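Local coordinates for protein chitinase A (Pteris ryukyuensis, PDB 4RL3) that probably hydrolyses the glycosidic bonds of chitin, the chain here being the catalytic domain of a family GH18, class III chitinase, at residues A[4-9]-A[18-23]; A[26-31]-A[265-270]; A[248-253]-A[258-263]. All blocks are in the same frame, centred on the assembly; numbering follows the deposited sequence.

Contact 1: A[4-9]-A[18-23]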
# COMPACT_ATOMS: atom_id res chain seq x y z
N PHE A 4 -1.15 -1.74 11.44
CA PHE A 4 -0.99 -2.96 10.67
C PHE A 4 -1.79 -2.80 9.39
O PHE A 4 -2.95 -2.40 9.46
CB PHE A 4 -1.47 -4.19 11.43
CG PHE A 4 -1.44 -5.42 10.59
CD1 PHE A 4 -0.22 -6.04 10.31
CD2 PHE A 4 -2.59 -5.92 9.99
CE1 PHE A 4 -0.17 -7.15 9.49
CE2 PHE A 4 -2.54 -7.02 9.17
CZ PHE A 4 -1.33 -7.63 8.92
N ARG A 5 -1.19 -3.10 8.25
CA ARG A 5 -1.89 -2.99 6.96
C ARG A 5 -1.76 -4.27 6.13
O ARG A 5 -0.75 -4.96 6.19
CB ARG A 5 -1.38 -1.80 6.15
CG ARG A 5 -0.89 -0.63 7.00
CD ARG A 5 -0.52 0.57 6.16
NE ARG A 5 -1.68 1.33 5.73
CZ ARG A 5 -1.68 2.22 4.73
NH1 ARG A 5 -0.59 2.43 4.02
NH2 ARG A 5 -2.80 2.86 4.42
N GLU A 6 -2.83 -4.57 5.39
CA GLU A 6 -2.95 -5.79 4.61
C GLU A 6 -3.45 -5.45 3.20
O GLU A 6 -4.60 -5.02 3.04
CB GLU A 6 -3.96 -6.74 5.29
CG GLU A 6 -4.13 -8.11 4.64
CD GLU A 6 -3.10 -9.13 5.08
OE1 GLU A 6 -2.15 -8.78 5.81
OE2 GLU A 6 -3.24 -10.30 4.67
N TYR A 7 -2.60 -5.64 2.19
CA TYR A 7 -3.07 -5.55 0.81
C TYR A 7 -4.01 -6.70 0.49
O TYR A 7 -3.81 -7.83 0.99
CB TYR A 7 -1.90 -5.55 -0.19
CG TYR A 7 -1.11 -4.25 -0.25
CD1 TYR A 7 -0.09 -3.98 0.66
CD2 TYR A 7 -1.38 -3.30 -1.23
CE1 TYR A 7 0.63 -2.81 0.60
CE2 TYR A 7 -0.65 -2.12 -1.30
CZ TYR A 7 0.35 -1.88 -0.38
OH TYR A 7 1.09 -0.71 -0.42
N ILE A 8 -5.04 -6.43 -0.30
CA ILE A 8 -6.02 -7.45 -0.66
C ILE A 8 -6.74 -7.15 -1.97
O ILE A 8 -7.12 -6.01 -2.23
CB ILE A 8 -7.04 -7.63 0.48
CG1 ILE A 8 -8.06 -8.74 0.18
CG2 ILE A 8 -7.77 -6.32 0.79
CD1 ILE A 8 -8.82 -9.20 1.39
N GLY A 9 -6.94 -8.20 -2.77
CA GLY A 9 -7.92 -8.18 -3.86
C GLY A 9 -7.45 -8.30 -5.29
O GLY A 9 -8.28 -8.42 -6.18
N THR A 18 -13.03 -10.94 5.55
CA THR A 18 -13.37 -11.81 6.67
C THR A 18 -12.44 -13.01 6.89
O THR A 18 -12.47 -13.64 7.97
CB THR A 18 -14.83 -12.33 6.53
OG1 THR A 18 -14.97 -13.00 5.28
CG2 THR A 18 -15.83 -11.18 6.61
N ASP A 19 -11.60 -13.33 5.90
CA ASP A 19 -10.57 -14.36 6.04
C ASP A 19 -9.35 -13.89 6.83
O ASP A 19 -8.55 -14.71 7.28
CB ASP A 19 -10.09 -14.82 4.66
CG ASP A 19 -11.17 -15.52 3.86
OD1 ASP A 19 -11.92 -16.33 4.43
OD2 ASP A 19 -11.25 -15.28 2.66
N VAL A 20 -9.18 -12.58 6.94
CA VAL A 20 -7.96 -12.01 7.52
C VAL A 20 -8.11 -11.78 9.02
O VAL A 20 -9.04 -11.11 9.46
CB VAL A 20 -7.59 -10.67 6.85
CG1 VAL A 20 -6.26 -10.16 7.38
CG2 VAL A 20 -7.52 -10.85 5.35
N PRO A 21 -7.16 -12.31 9.82
CA PRO A 21 -7.21 -12.10 11.27
C PRO A 21 -7.14 -10.61 11.59
O PRO A 21 -6.28 -9.91 11.05
CB PRO A 21 -5.96 -12.85 11.78
CG PRO A 21 -5.57 -13.77 10.69
CD PRO A 21 -6.00 -13.12 9.41
N ILE A 22 -8.06 -10.14 12.43
CA ILE A 22 -8.11 -8.73 12.86
C ILE A 22 -7.98 -8.66 14.39
O ILE A 22 -8.86 -9.13 15.12
CB ILE A 22 -9.44 -8.06 12.42
CG1 ILE A 22 -9.57 -8.05 10.89
CG2 ILE A 22 -9.54 -6.65 12.99
CD1 ILE A 22 -10.98 -7.86 10.39
N ASN A 23 -6.88 -8.09 14.86
CA ASN A 23 -6.65 -7.87 16.28
C ASN A 23 -7.25 -6.51 16.65
O ASN A 23 -6.96 -5.52 15.99
CB ASN A 23 -5.14 -7.88 16.55
CG ASN A 23 -4.80 -7.82 18.02
OD1 ASN A 23 -5.23 -6.91 18.74
ND2 ASN A 23 -4.02 -8.79 18.49
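The carboxylate of Glu-6 has the CG1 methyl of Val-20 over one of its faces, 4.0 Å from Glu-6 CD. The methyl is almost as close to Glu-6 OE2 and CG, so it lies over that side of the group. On the other side of the plane, well off the normal, Ala-250 CA comes 3.1 Å from Glu-6 OE2. Near the plane of the same carboxylate, beyond OE2, comes Glu-263, its OE1 2.6 Å from Glu-6 OE2. Two buried acid oxygens at this spacing suggest that a proton is held between them, with one acid raised in pKa. Glu-6 reaches this place by a bend at chi2 (85°), which turns the carboxylate across the end of Val-20. Valine approaches from the opposite direction, its CG1 trans to the backbone N (chi1 -175°). That torsion leaves Val-20 CG2 for a looser apolar touch, 4.5 Å from Ile-8 CD1. Glu-6 and Ile-8 belong to the outward row of strand 3-8; the inward row includes Tyr-7, whose OH bonds Asp-120 of the GH18 signature DxxDxDxE. The strand is flanked by strands 27-36 and 244-248 in the parallel barrel. No regular alpha helix connects it to strand 27-36, and loop 18-23 lies along its outer side instead. Ala-250 of helix 250-254 touches Glu-6, Ile-8 and Val-20, while Phe-30 of strand 27-36 packs on Val-20.

Contact 2: A[26-31]-A[265-270]; sequences VTFHFI and QAQTLL
Apolar contact is the simplest element where Val-26 meets helix 261-271: Val-26 CG1 lies 4.2 Å from Leu-270 CB, resting against one turn of the helix. Both methyls also make van der Waals contacts with oxygens. Val-26 CG1 is 3.8 Å from the carbonyl O of Gln-267, and Val-26 CG2 approaches Gln-267 OE1 at 3.5 Å, the two side chains crossing at about a right angle.

A polar-aromatic contact comes next. Gln-267 OE1 lies at the edge of the Phe-28 ring and in its plane, 3.3 Å from CD2 and 3.4 Å from CE2, where the slightly positive ring hydrogens suit an oxygen. Amide and ring planes are 60° apart, so the amide is not laid flat upon the ring. The glutamine gets there by an extended chain beyond CG (chi2 172°). On the far side of the same aromatic, Phe-28 CE1 stands 3.3 Å above the plane of the Phe-30 ring, over its centre.

True hydrogen bonds at the amide go to residues beyond the two segments: Asn-23 N donates to OE1, and NE2 serves the carbonyls of Pro-21 and Glu-263. These bonds tell the two ends of the amide apart and should fix its rotation. A buried amide is probably tolerated beside valine and phenylalanine because its polar atoms are satisfied, and the ring edge adds what is likely a weak electrostatic attraction.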
# COMPACT_ATOMS: atom_id res chain seq x y z
N VAL A 26 -4.80 -3.07 17.29
CA VAL A 26 -4.00 -2.34 16.31
C VAL A 26 -4.89 -1.39 15.53
O VAL A 26 -6.11 -1.57 15.47
CB VAL A 26 -3.28 -3.27 15.29
CG1 VAL A 26 -2.35 -4.25 16.00
CG2 VAL A 26 -4.26 -4.01 14.38
N THR A 27 -4.27 -0.38 14.95
CA THR A 27 -4.89 0.42 13.90
C THR A 27 -4.78 -0.41 12.63
O THR A 27 -3.69 -0.60 12.11
CB THR A 27 -4.17 1.77 13.74
OG1 THR A 27 -4.39 2.55 14.93
CG2 THR A 27 -4.65 2.56 12.55
N PHE A 28 -5.91 -0.92 12.14
CA PHE A 28 -5.93 -1.91 11.07
C PHE A 28 -6.38 -1.31 9.75
O PHE A 28 -7.47 -0.75 9.66
CB PHE A 28 -6.90 -3.05 11.45
CG PHE A 28 -6.77 -4.26 10.56
CD1 PHE A 28 -7.20 -4.22 9.24
CD2 PHE A 28 -6.19 -5.43 11.03
CE1 PHE A 28 -7.07 -5.33 8.42
CE2 PHE A 28 -6.05 -6.53 10.22
CZ PHE A 28 -6.49 -6.48 8.91
N HIS A 29 -5.53 -1.42 8.73
CA HIS A 29 -5.89 -0.96 7.39
C HIS A 29 -5.90 -2.11 6.39
O HIS A 29 -4.87 -2.77 6.21
CB HIS A 29 -4.90 0.08 6.87
CG HIS A 29 -4.79 1.31 7.72
ND1 HIS A 29 -3.77 2.23 7.57
CD2 HIS A 29 -5.58 1.79 8.71
CE1 HIS A 29 -3.92 3.21 8.44
NE2 HIS A 29 -5.01 2.97 9.14
N PHE A 30 -7.04 -2.35 5.74
CA PHE A 30 -7.01 -3.10 4.49
C PHE A 30 -6.65 -2.12 3.37
O PHE A 30 -7.06 -0.96 3.39
CB PHE A 30 -8.37 -3.72 4.17
CG PHE A 30 -8.75 -4.88 5.04
CD1 PHE A 30 -8.14 -6.11 4.88
CD2 PHE A 30 -9.74 -4.75 6.01
CE1 PHE A 30 -8.50 -7.19 5.66
CE2 PHE A 30 -10.09 -5.83 6.80
CZ PHE A 30 -9.47 -7.04 6.63
N ILE A 31 -5.90 -2.61 2.38
CA ILE A 31 -5.59 -1.83 1.19
C ILE A 31 -6.01 -2.61 -0.05
O ILE A 31 -5.35 -3.58 -0.45
CB ILE A 31 -4.11 -1.46 1.10
CG1 ILE A 31 -3.62 -0.84 2.41
CG2 ILE A 31 -3.89 -0.48 -0.06
CD1 ILE A 31 -2.13 -0.59 2.43
N GLN A 265 0.58 -13.08 13.94
CA GLN A 265 1.83 -12.84 14.64
C GLN A 265 2.26 -11.39 14.56
O GLN A 265 2.70 -10.83 15.56
CB GLN A 265 2.92 -13.75 14.12
CG GLN A 265 2.73 -15.18 14.56
CD GLN A 265 3.81 -16.06 14.00
OE1 GLN A 265 4.99 -15.69 14.05
NE2 GLN A 265 3.44 -17.21 13.45
N ALA A 266 2.13 -10.77 13.39
CA ALA A 266 2.51 -9.37 13.24
C ALA A 266 1.70 -8.46 14.14
O ALA A 266 2.25 -7.54 14.77
CB ALA A 266 2.36 -8.95 11.80
N GLN A 267 0.40 -8.70 14.23
CA GLN A 267 -0.47 -7.87 15.06
C GLN A 267 -0.23 -8.11 16.54
O GLN A 267 -0.28 -7.18 17.34
CB GLN A 267 -1.94 -8.09 14.69
CG GLN A 267 -2.25 -7.62 13.28
CD GLN A 267 -3.64 -8.01 12.85
OE1 GLN A 267 -4.61 -7.35 13.23
NE2 GLN A 267 -3.75 -9.06 12.04
N THR A 268 0.01 -9.37 16.90
CA THR A 268 0.34 -9.70 18.28
C THR A 268 1.64 -9.00 18.70
O THR A 268 1.71 -8.43 19.79
CB THR A 268 0.39 -11.22 18.47
OG1 THR A 268 -0.95 -11.71 18.41
CG2 THR A 268 1.02 -11.64 19.81
N LEU A 269 2.62 -8.99 17.80
CA LEU A 269 3.89 -8.31 18.10
C LEU A 269 3.65 -6.82 18.36
O LEU A 269 4.21 -6.25 19.29
CB LEU A 269 4.89 -8.50 16.96
CG LEU A 269 6.28 -7.86 17.09
CD1 LEU A 269 7.22 -8.58 16.15
CD2 LEU A 269 6.29 -6.37 16.79
N LEU A 270 2.82 -6.20 17.53
CA LEU A 270 2.57 -4.76 17.66
C LEU A 270 1.82 -4.39 18.93
O LEU A 270 1.99 -3.28 19.44
CB LEU A 270 1.82 -4.23 16.43
CG LEU A 270 2.65 -4.24 15.14
CD1 LEU A 270 1.73 -3.99 13.96
CD2 LEU A 270 3.79 -3.23 15.18

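Contact 3: A[248-253]-A[258-263]; sequences FSADGS and AKFQYE. With EDO (1,2-ethanediol), chain C.
Ser-253 meets the segment 258-263 with every atom of its side chain. Its CB sits over one face of the Phe-260 ring in a CH-pi contact, 3.9 Å from the centroid and 27° off the normal. The same carbon is 3.4 Å from the carbonyl O of Lys-259. At the tip, OG donates to Glu-263 OE1 over 2.7 Å, on the syn lone pair of the carboxylate; the torsion that sets OG trans to the carbonyl carbon (chi1 -65°) aims it there. Thr-219 OG1 is a second partner of this hydroxyl. With an alanine in place of Glu-263, Ser-253 OG would probably be left with Thr-219 as its remaining named partner, and Glu-6 OE2 would probably lose its close neighbour to a gap where the carboxylate lay.

Backbone contact adds to the fit: Lys-259 CA, inside a type II' turn, makes a CA-H...O contact of 3.3 Å with Ser-253 O. In apolar packing, Ala-250 CB reaches Phe-260 CE1 at 4.2 Å. Ser-249 is the N-cap of helix 250-254; its OG accepts from Gly-252 N and also bonds O2 of an ethanediol, probably from the crystallisation liquor, at 2.6 Å; ethanediol O1 donates to Asp-251 OD1. The peptide before Ser-249 is cis, and non-proline cis peptides are known in GH18 barrels. The contact thus folds the short helix after strand 244-248 back against the start of helix 261-271, with Ala-250 facing strand 3-8.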
# COMPACT_ATOMS: atom_id res chain seq x y z
N PHE A 248 2.09 -7.96 2.14
CA PHE A 248 1.62 -8.22 0.79
C PHE A 248 1.59 -9.75 0.65
O PHE A 248 2.65 -10.37 0.51
CB PHE A 248 2.58 -7.58 -0.21
CG PHE A 248 2.02 -7.47 -1.59
CD1 PHE A 248 1.22 -6.39 -1.93
CD2 PHE A 248 2.25 -8.44 -2.53
CE1 PHE A 248 0.68 -6.27 -3.18
CE2 PHE A 248 1.71 -8.34 -3.80
CZ PHE A 248 0.92 -7.25 -4.12
N SER A 249 0.43 -10.41 0.70
CA SER A 249 -0.91 -9.83 0.68
C SER A 249 -1.88 -10.87 1.22
O SER A 249 -1.52 -12.05 1.35
CB SER A 249 -1.33 -9.54 -0.75
OG SER A 249 -1.29 -10.72 -1.54
N ALA A 250 -3.12 -10.47 1.47
CA ALA A 250 -4.14 -11.43 1.89
C ALA A 250 -4.34 -12.54 0.84
O ALA A 250 -4.55 -13.70 1.19
CB ALA A 250 -5.46 -10.72 2.14
N ASP A 251 -4.28 -12.16 -0.44
CA ASP A 251 -4.46 -13.13 -1.54
C ASP A 251 -3.35 -14.18 -1.47
O ASP A 251 -3.59 -15.37 -1.66
CB ASP A 251 -4.43 -12.47 -2.94
CG ASP A 251 -5.24 -11.18 -3.04
OD1 ASP A 251 -5.05 -10.28 -2.20
OD2 ASP A 251 -6.05 -11.05 -3.99
N GLY A 252 -2.13 -13.70 -1.23
CA GLY A 252 -0.95 -14.57 -1.12
C GLY A 252 -1.10 -15.53 0.04
O GLY A 252 -0.85 -16.73 -0.08
N SER A 253 -1.54 -15.00 1.18
CA SER A 253 -1.73 -15.81 2.36
C SER A 253 -2.82 -16.85 2.15
O SER A 253 -2.67 -18.01 2.52
CB SER A 253 -2.06 -14.91 3.54
OG SER A 253 -0.96 -14.09 3.82
N ALA A 258 0.88 -21.69 4.68
CA ALA A 258 0.94 -21.07 6.00
C ALA A 258 -0.35 -20.33 6.36
O ALA A 258 -0.55 -19.96 7.51
CB ALA A 258 2.13 -20.12 6.12
N LYS A 259 -1.21 -20.10 5.37
CA LYS A 259 -2.44 -19.34 5.56
C LYS A 259 -2.14 -18.00 6.27
O LYS A 259 -1.21 -17.30 5.84
CB LYS A 259 -3.53 -20.22 6.19
CG LYS A 259 -3.99 -21.35 5.25
CD LYS A 259 -4.73 -20.80 4.04
CE LYS A 259 -5.50 -21.85 3.25
NZ LYS A 259 -6.59 -21.23 2.44
N PHE A 260 -2.89 -17.63 7.31
CA PHE A 260 -2.80 -16.28 7.87
C PHE A 260 -2.07 -16.18 9.21
O PHE A 260 -2.25 -15.22 9.94
CB PHE A 260 -4.20 -15.67 7.98
CG PHE A 260 -4.88 -15.44 6.66
CD1 PHE A 260 -4.72 -14.24 5.98
CD2 PHE A 260 -5.68 -16.42 6.10
CE1 PHE A 260 -5.34 -14.02 4.76
CE2 PHE A 260 -6.30 -16.21 4.87
CZ PHE A 260 -6.14 -15.01 4.21
N GLN A 261 -1.24 -17.16 9.52
CA GLN A 261 -0.57 -17.16 10.82
C GLN A 261 0.36 -15.97 11.01
O GLN A 261 0.50 -15.47 12.12
CB GLN A 261 0.16 -18.48 11.09
CG GLN A 261 1.39 -18.75 10.23
CD GLN A 261 1.83 -20.19 10.35
OE1 GLN A 261 2.55 -20.57 11.28
NE2 GLN A 261 1.38 -21.02 9.42
N TYR A 262 0.98 -15.49 9.93
CA TYR A 262 1.91 -14.36 10.08
C TYR A 262 1.20 -13.01 10.23
O TYR A 262 1.71 -12.12 10.91
CB TYR A 262 2.92 -14.35 8.93
CG TYR A 262 3.78 -15.58 8.93
CD1 TYR A 262 4.58 -15.89 10.02
CD2 TYR A 262 3.78 -16.45 7.85
CE1 TYR A 262 5.38 -17.01 10.03
CE2 TYR A 262 4.58 -17.58 7.85
CZ TYR A 262 5.37 -17.85 8.94
OH TYR A 262 6.17 -18.98 8.94
N GLU A 263 0.01 -12.87 9.64
CA GLU A 263 -0.84 -11.70 9.90
C GLU A 263 -1.11 -11.59 11.40
O GLU A 263 -1.03 -10.51 11.99
CB GLU A 263 -2.19 -11.83 9.18
CG GLU A 263 -2.22 -11.41 7.72
CD GLU A 263 -1.63 -12.42 6.75
OE1 GLU A 263 -1.67 -12.15 5.53
OE2 GLU A 263 -1.14 -13.50 7.17
C1 EDO C . -2.38 -8.09 -4.00
O1 EDO C . -3.78 -8.20 -3.66
C2 EDO C . -1.90 -9.28 -4.84
O2 EDO C . -1.87 -10.48 -4.07

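In the fold
The three contacts lie where the two ends of a TIM-barrel chain meet. Contact 1 comes first in sequence; contact 2 then joins strand 27-36 to the last helix, and contact 3 is nested inside the long loop that contact 2 closes. Centre to centre, contact 1 lies about 8 Å from each of the others, which are about 12 Å apart. Contacts 1 and 2 share the sheet through neighbouring strands 3-8 and 27-36, whereas contacts 2 and 3 share helix 261-271. Contact 1 also meets contact 3 through the backbone pair Tyr-7 O and Ala-250 N. Together they pack the last helices and loop 18-23 against the first strands, outside the junction where strand 3-8 pairs with strand 244-248.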